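Local coordinates for cellulose 1,4-beta-cellobiosidase (Thermobifida fusca, PDB 4JJJ), which probably cleaves cellulose to cellobiose as a family 48 glycoside hydrolase, this chain being the catalytic part of a longer protein, at residues L27-E35 with G45-Y56. The protein carries 1 engineered substitution. Sequence-based numbering, arbitrary orientation.
With ZN (zinc ion), chain B; BGC (beta-D-glucopyranose), chain C.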
ATOM      1  N   LEU A  27      -1.229 -16.275  18.243  1.00 12.30           N
ATOM      2  CA  LEU A  27      -1.509 -15.623  16.938  1.00 10.79           C
ATOM      3  C   LEU A  27      -0.229 -15.029  16.426  1.00  9.89           C
ATOM      4  O   LEU A  27       0.621 -14.659  17.191  1.00 11.84           O
ATOM      5  CB  LEU A  27      -2.539 -14.510  17.071  1.00 10.56           C
ATOM      6  CG  LEU A  27      -3.992 -14.951  17.408  1.00 10.34           C
ATOM      7  CD1 LEU A  27      -4.828 -13.741  17.755  1.00 11.74           C
ATOM      8  CD2 LEU A  27      -4.564 -15.846  16.347  1.00 11.63           C
ATOM      9  N   LEU A  28      -0.064 -15.007  15.102  1.00  8.40           N
ATOM     10  CA  LEU A  28       1.158 -14.548  14.466  1.00  7.46           C
ATOM     11  C   LEU A  28       0.965 -13.179  13.817  1.00  6.99           C
ATOM     12  O   LEU A  28      -0.013 -12.944  13.157  1.00  7.18           O
ATOM     13  CB  LEU A  28       1.578 -15.553  13.408  1.00  7.84           C
ATOM     14  CG  LEU A  28       1.801 -16.965  13.889  1.00  8.89           C
ATOM     15  CD1 LEU A  28       2.140 -17.844  12.740  1.00 10.65           C
ATOM     16  CD2 LEU A  28       2.875 -17.036  14.897  1.00  9.82           C
ATOM     17  N   VAL A  29       1.972 -12.360  14.015  1.00  5.91           N
ATOM     18  CA  VAL A  29       2.063 -11.035  13.396  1.00  5.88           C
ATOM     19  C   VAL A  29       3.347 -10.990  12.561  1.00  6.37           C
ATOM     20  O   VAL A  29       4.463 -11.085  13.083  1.00  6.34           O
ATOM     21  CB  VAL A  29       2.060  -9.922  14.454  1.00  5.90           C
ATOM     22  CG1 VAL A  29       2.216  -8.504  13.801  1.00  5.98           C
ATOM     23  CG2 VAL A  29       0.817  -9.962  15.267  1.00  6.59           C
ATOM     24  N   PRO A  30       3.211 -10.878  11.234  1.00  5.39           N
ATOM     25  CA  PRO A  30       4.414 -10.846  10.402  1.00  5.60           C
ATOM     26  C   PRO A  30       5.148  -9.530  10.527  1.00  5.36           C
ATOM     27  O   PRO A  30       4.510  -8.493  10.707  1.00  5.89           O
ATOM     28  CB  PRO A  30       3.883 -10.957   8.962  1.00  5.90           C
ATOM     29  CG  PRO A  30       2.520 -10.330   9.047  1.00  5.76           C
ATOM     30  CD  PRO A  30       1.995 -10.821  10.422  1.00  5.91           C
ATOM     31  N   TYR A  31       6.453  -9.567  10.449  1.00  5.19           N
ATOM     32  CA  TYR A  31       7.265  -8.368  10.318  1.00  5.35           C
ATOM     33  C   TYR A  31       7.313  -7.964   8.880  1.00  5.34           C
ATOM     34  O   TYR A  31       7.113  -8.761   7.989  1.00  5.82           O
ATOM     35  CB  TYR A  31       8.682  -8.680  10.785  1.00  5.74           C
ATOM     36  CG  TYR A  31       8.874  -9.051  12.258  1.00  6.38           C
ATOM     37  CD1 TYR A  31       8.449  -8.196  13.293  1.00  6.24           C
ATOM     38  CD2 TYR A  31       9.541 -10.190  12.599  1.00  7.08           C
ATOM     39  CE1 TYR A  31       8.726  -8.481  14.615  1.00  7.12           C
ATOM     40  CE2 TYR A  31       9.786 -10.480  13.924  1.00  6.74           C
ATOM     41  CZ  TYR A  31       9.366  -9.625  14.885  1.00  7.41           C
ATOM     42  OH  TYR A  31       9.651  -9.923  16.247  1.00  9.20           O
ATOM     43  N   HIS A  32       7.703  -6.699   8.629  1.00  5.33           N
ATOM     44  CA  HIS A  32       7.982  -6.241   7.255  1.00  5.00           C
ATOM     45  C   HIS A  32       9.069  -7.107   6.620  1.00  5.16           C
ATOM     46  O   HIS A  32       8.990  -7.544   5.498  1.00  5.92           O
ATOM     47  CB  HIS A  32       8.348  -4.774   7.240  1.00  4.82           C
ATOM     48  CG  HIS A  32       8.748  -4.317   5.859  1.00  4.83           C
ATOM     49  ND1 HIS A  32       7.819  -4.114   4.852  1.00  5.42           N
ATOM     50  CD2 HIS A  32       9.953  -3.991   5.341  1.00  5.10           C
ATOM     51  CE1 HIS A  32       8.439  -3.716   3.771  1.00  5.43           C
ATOM     52  NE2 HIS A  32       9.734  -3.595   4.033  1.00  4.98           N
ATOM     53  N   SER A  33      10.091  -7.379   7.433  1.00  5.27           N
ATOM     54  CA  SER A  33      11.234  -8.226   6.990  1.00  5.69           C
ATOM     55  C   SER A  33      11.920  -8.866   8.154  1.00  6.09           C
ATOM     56  O   SER A  33      11.848  -8.426   9.286  1.00  5.85           O
ATOM     57  CB  SER A  33      12.255  -7.411   6.164  1.00  5.74           C
ATOM     58  OG  SER A  33      12.690  -6.310   6.904  1.00  6.73           O
ATOM     59  N   VAL A  34      12.655  -9.932   7.856  1.00  6.03           N
ATOM     60  CA  VAL A  34      13.434 -10.603   8.878  1.00  6.16           C
ATOM     61  C   VAL A  34      14.515  -9.668   9.444  1.00  6.20           C
ATOM     62  O   VAL A  34      14.646  -9.522  10.709  1.00  7.76           O
ATOM     63  CB  VAL A  34      14.056 -11.911   8.330  1.00  6.59           C
ATOM     64  CG1 VAL A  34      15.063 -12.447   9.323  1.00  7.72           C
ATOM     65  CG2 VAL A  34      13.026 -12.960   8.031  1.00  6.90           C
ATOM     66  N   GLU A  35      15.178  -8.969   8.550  1.00  7.06           N
ATOM     67  CA  GLU A  35      16.235  -8.024   8.863  1.00  7.79           C
ATOM     68  C   GLU A  35      15.600  -6.748   9.394  1.00  6.99           C
ATOM     69  O   GLU A  35      14.570  -6.324   8.889  1.00  7.47           O
ATOM     70  CB  GLU A  35      17.153  -7.759   7.620  1.00  8.85           C
ATOM     71  CG  GLU A  35      17.826  -8.962   7.019  1.00  9.28           C
ATOM     72  CD  GLU A  35      16.879  -9.834   6.170  1.00  9.92           C
ATOM     73  OE1 GLU A  35      15.832  -9.313   5.695  1.00  7.68           O
ATOM     74  OE2 GLU A  35      17.298 -11.020   6.001  1.00 10.85           O
ATOM     75  N   GLY A  45      12.509  -2.724   9.961  1.00  6.48           N
ATOM     76  CA  GLY A  45      12.108  -4.068   9.508  1.00  6.04           C
ATOM     77  C   GLY A  45      11.090  -4.709  10.364  1.00  5.88           C
ATOM     78  O   GLY A  45      10.396  -5.624   9.905  1.00  6.19           O
ATOM     79  N   HIS A  46      11.058  -4.391  11.678  1.00  5.23           N
ATOM     80  CA  HIS A  46      10.111  -5.014  12.539  1.00  5.59           C
ATOM     81  C   HIS A  46       8.975  -4.085  12.939  1.00  5.55           C
ATOM     82  O   HIS A  46       8.171  -4.417  13.798  1.00  6.61           O
ATOM     83  CB  HIS A  46      10.795  -5.586  13.771  1.00  6.01           C
ATOM     84  CG  HIS A  46      11.661  -6.771  13.467  1.00  6.28           C
ATOM     85  ND1 HIS A  46      12.344  -7.511  14.416  1.00  6.74           N
ATOM     86  CD2 HIS A  46      11.939  -7.354  12.281  1.00  6.63           C
ATOM     87  CE1 HIS A  46      13.004  -8.484  13.812  1.00  7.43           C
ATOM     88  NE2 HIS A  46      12.751  -8.426  12.521  1.00  6.64           N
ATOM     89  N   GLN A  47       8.750  -3.036  12.111  1.00  5.91           N
ATOM     90  CA  GLN A  47       7.440  -2.599  11.913  1.00  5.94           C
ATOM     91  C   GLN A  47       6.733  -3.665  11.136  1.00  6.02           C
ATOM     92  O   GLN A  47       7.367  -4.529  10.594  1.00  6.36           O
ATOM     93  CB  GLN A  47       7.414  -1.270  11.131  1.00  6.06           C
ATOM     94  CG  GLN A  47       7.918  -0.092  11.978  1.00  6.44           C
ATOM     95  CD  GLN A  47       8.206   1.142  11.199  1.00  6.82           C
ATOM     96  OE1 GLN A  47       8.406   1.113   9.972  1.00  6.26           O
ATOM     97  NE2 GLN A  47       8.282   2.289  11.884  1.00  7.32           N
ATOM     98  N   THR A  48       5.444  -3.568  10.958  1.00  5.82           N
ATOM     99  CA  THR A  48       4.742  -4.288   9.933  1.00  5.85           C
ATOM    100  C   THR A  48       3.592  -3.440   9.402  1.00  5.37           C
ATOM    101  O   THR A  48       3.379  -2.280   9.771  1.00  5.32           O
ATOM    102  CB  THR A  48       4.200  -5.649  10.381  1.00  6.30           C
ATOM    103  OG1 THR A  48       4.028  -6.458   9.176  1.00  7.19           O
ATOM    104  CG2 THR A  48       2.965  -5.639  11.203  1.00  6.24           C
ATOM    105  N   THR A  49       2.907  -4.014   8.450  1.00  5.11           N
ATOM    106  CA  THR A  49       2.029  -3.280   7.559  1.00  5.07           C
ATOM    107  C   THR A  49       0.788  -4.051   7.275  1.00  5.24           C
ATOM    108  O   THR A  49       0.778  -5.320   7.333  1.00  5.50           O
ATOM    109  CB  THR A  49       2.691  -3.013   6.177  1.00  5.43           C
ATOM    110  OG1 THR A  49       3.093  -4.246   5.601  1.00  5.33           O
ATOM    111  CG2 THR A  49       3.920  -2.137   6.394  1.00  6.07           C
ATOM    112  N   SER A  50      -0.244  -3.358   6.871  1.00  4.77           N
ATOM    113  CA  SER A  50      -1.428  -4.017   6.397  1.00  4.74           C
ATOM    114  C   SER A  50      -1.083  -4.789   5.107  1.00  4.69           C
ATOM    115  O   SER A  50      -1.684  -5.856   4.816  1.00  5.09           O
ATOM    116  CB  SER A  50      -2.622  -3.065   6.275  1.00  4.73           C
ATOM    117  OG  SER A  50      -2.332  -2.069   5.345  1.00  4.60           O
ATOM    118  N   GLU A  51      -0.134  -4.314   4.335  1.00  4.40           N
ATOM    119  CA  GLU A  51       0.387  -5.049   3.251  1.00  4.42           C
ATOM    120  C   GLU A  51       0.812  -6.454   3.698  1.00  4.46           C
ATOM    121  O   GLU A  51       0.504  -7.449   3.065  1.00  4.21           O
ATOM    122  CB  GLU A  51       1.544  -4.242   2.618  1.00  4.66           C
ATOM    123  CG  GLU A  51       2.478  -5.030   1.712  1.00  5.31           C
ATOM    124  CD  GLU A  51       3.576  -4.124   1.237  1.00  5.34           C
ATOM    125  OE1 GLU A  51       4.680  -4.151   1.825  1.00  6.60           O
ATOM    126  OE2 GLU A  51       3.304  -3.280   0.311  1.00  5.60           O
ATOM    127  N   ALA A  52       1.687  -6.514   4.691  1.00  4.70           N
ATOM    128  CA  ALA A  52       2.161  -7.828   5.168  1.00  4.49           C
ATOM    129  C   ALA A  52       1.045  -8.731   5.558  1.00  4.44           C
ATOM    130  O   ALA A  52       1.068  -9.918   5.245  1.00  4.80           O
ATOM    131  CB  ALA A  52       3.145  -7.661   6.273  1.00  4.59           C
ATOM    132  N   PHE A  53       0.040  -8.156   6.246  1.00  4.69           N
ATOM    133  CA  PHE A  53      -1.111  -8.993   6.594  1.00  5.18           C
ATOM    134  C   PHE A  53      -1.890  -9.518   5.404  1.00  5.54           C
ATOM    135  O   PHE A  53      -2.201 -10.690   5.365  1.00  5.40           O
ATOM    136  CB  PHE A  53      -2.064  -8.273   7.602  1.00  5.77           C
ATOM    137  CG  PHE A  53      -1.701  -8.399   9.030  1.00  6.29           C
ATOM    138  CD1 PHE A  53      -2.141  -9.527   9.778  1.00  7.59           C
ATOM    139  CD2 PHE A  53      -1.003  -7.398   9.709  1.00  6.95           C
ATOM    140  CE1 PHE A  53      -1.847  -9.622  11.113  1.00  7.78           C
ATOM    141  CE2 PHE A  53      -0.678  -7.586  11.034  1.00  8.26           C
ATOM    142  CZ  PHE A  53      -1.157  -8.596  11.745  1.00  7.29           C
ATOM    143  N   SER A  54      -1.992  -8.704   4.337  1.00  5.48           N
ATOM    144  CA  SER A  54      -2.665  -9.185   3.132  1.00  5.28           C
ATOM    145  C   SER A  54      -1.917 -10.316   2.494  1.00  5.03           C
ATOM    146  O   SER A  54      -2.497 -11.262   1.964  1.00  5.51           O
ATOM    147  CB  SER A  54      -2.966  -8.050   2.172  1.00  5.63           C
ATOM    148  OG  SER A  54      -1.834  -7.453   1.575  1.00  4.55           O
ATOM    149  N   TYR A  55      -0.569 -10.261   2.531  1.00  4.82           N
ATOM    150  CA  TYR A  55       0.250 -11.315   2.023  1.00  4.66           C
ATOM    151  C   TYR A  55       0.219 -12.585   2.907  1.00  4.81           C
ATOM    152  O   TYR A  55       0.279 -13.689   2.400  1.00  5.30           O
ATOM    153  CB  TYR A  55       1.696 -10.844   1.787  1.00  4.97           C
ATOM    154  CG  TYR A  55       1.903 -10.199   0.459  1.00  4.61           C
ATOM    155  CD1 TYR A  55       2.275 -10.965  -0.652  1.00  4.97           C
ATOM    156  CD2 TYR A  55       1.754  -8.821   0.283  1.00  4.75           C
ATOM    157  CE1 TYR A  55       2.474 -10.358  -1.861  1.00  4.99           C
ATOM    158  CE2 TYR A  55       1.921  -8.211  -0.992  1.00  4.52           C
ATOM    159  CZ  TYR A  55       2.299  -8.953  -2.034  1.00  5.12           C
ATOM    160  OH  TYR A  55       2.535  -8.423  -3.277  1.00  4.91           O
ATOM    161  N   TYR A  56       0.062 -12.399   4.214  1.00  4.80           N
ATOM    162  CA  TYR A  56      -0.075 -13.510   5.152  1.00  5.31           C
ATOM    163  C   TYR A  56      -1.345 -14.269   4.814  1.00  5.22           C
ATOM    164  O   TYR A  56      -1.352 -15.494   4.685  1.00  5.31           O
ATOM    165  CB  TYR A  56      -0.067 -12.975   6.560  1.00  5.73           C
ATOM    166  CG  TYR A  56      -0.206 -13.950   7.720  1.00  4.98           C
ATOM    167  CD1 TYR A  56       0.003 -15.325   7.599  1.00  5.34           C
ATOM    168  CD2 TYR A  56      -0.602 -13.432   8.982  1.00  5.29           C
ATOM    169  CE1 TYR A  56      -0.167 -16.170   8.728  1.00  5.21           C
ATOM    170  CE2 TYR A  56      -0.783 -14.253  10.089  1.00  5.14           C
ATOM    171  CZ  TYR A  56      -0.599 -15.600   9.881  1.00  5.50           C
ATOM    172  OH  TYR A  56      -0.895 -16.428  11.005  1.00  6.60           O
TER
HETATM  173 ZN    ZN B 728      12.633  -6.875  16.410  0.70 14.45          ZN
HETATM  174  C2  BGC C   2       8.182  -1.962   0.004  0.50  2.90           C
HETATM  175  C3  BGC C   2       6.666  -2.135   0.063  0.50  2.77           C
HETATM  176  C4  BGC C   2       5.958  -0.943  -0.645  0.50  2.76           C
HETATM  177  C5  BGC C   2       6.575  -0.640  -2.034  0.50  2.74           C
HETATM  178  C6  BGC C   2       5.990   0.628  -2.610  0.50  2.74           C
HETATM  179  C1  BGC C   2       8.667  -1.713  -1.412  0.50  3.11           C
HETATM  180  O2  BGC C   2       8.817  -3.143   0.476  0.50  2.92           O
HETATM  181  O3  BGC C   2       6.298  -2.243   1.461  0.50  2.86           O
HETATM  182  O4  BGC C   2       4.555  -1.256  -0.760  0.50  2.67           O
HETATM  183  O5  BGC C   2       7.995  -0.526  -1.875  0.50  2.90           O
HETATM  184  O6  BGC C   2       6.198   1.724  -1.740  0.50  2.72           O
HETATM  185  O   HOH W   1      -2.173 -16.104  13.393  1.00  7.24           O
HETATM  186  O   HOH W   2       5.223  -4.954   4.363  1.00  4.34           O
HETATM  187  O   HOH W   3      14.358  -8.113  16.815  0.50 26.76           O
HETATM  188  O   HOH W   4      13.318  -4.934  16.708  1.00 10.92           O
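Tyr31 and His46 stack face to face, their ring centroids 3.6 Å apart and their planes 8° from parallel, an arrangement that probably helps orient the zinc ligand. His46 uses both ring nitrogens: ND1 binds the zinc ion at 2.1 Å, while NE2 donates to Val34 O at 2.8 Å, the carbonyl being met from above its plane. Asp153 and two waters also bind the zinc, and Asp153 is hydrogen-bonded to Tyr31 OH as well. An alanine in place of Tyr31 would probably leave one face of the His46 imidazole without its stacking partner and Asp153 without that hydrogen bond.

Backbone hydrogen bonds join the turn after strand 27-30 to residues 45-47: His32 N donates to Gln47 O at 2.9 Å and Ser33 N to Gly45 O. Gly45 CA makes a CA-H...O contact with Glu35 O, and a side chain here would run into that carbonyl.

Apolar contacts join strand 27-30 to helix 50-67. Pro30 sets CD over the face of Phe53, 4.1 Å from the ring centroid (CH-pi), and rests CG on Ala52 CB. A chi1 of 180° swings the Tyr56 ring away from its own backbone N, past Pro30 to Leu28; a water links its OH to Leu28 N.

Near the sugar, one water is hydrogen-bonded to His32 ND1, Thr49 OG1 and Glu51 OE1, while His32 NE2 bonds to Glu40. Thr49 OG1 caps the helix, accepting from Ala52 N at 2.8 Å. Glu51, the predicted proton donor, grips glucose through OE1 to O3 (2.5 Å) and OE2 to O4. The contact thus places zinc site and glycan pocket side by side, and the water, held by Thr49 and His32, probably helps position the Glu51 carboxylate.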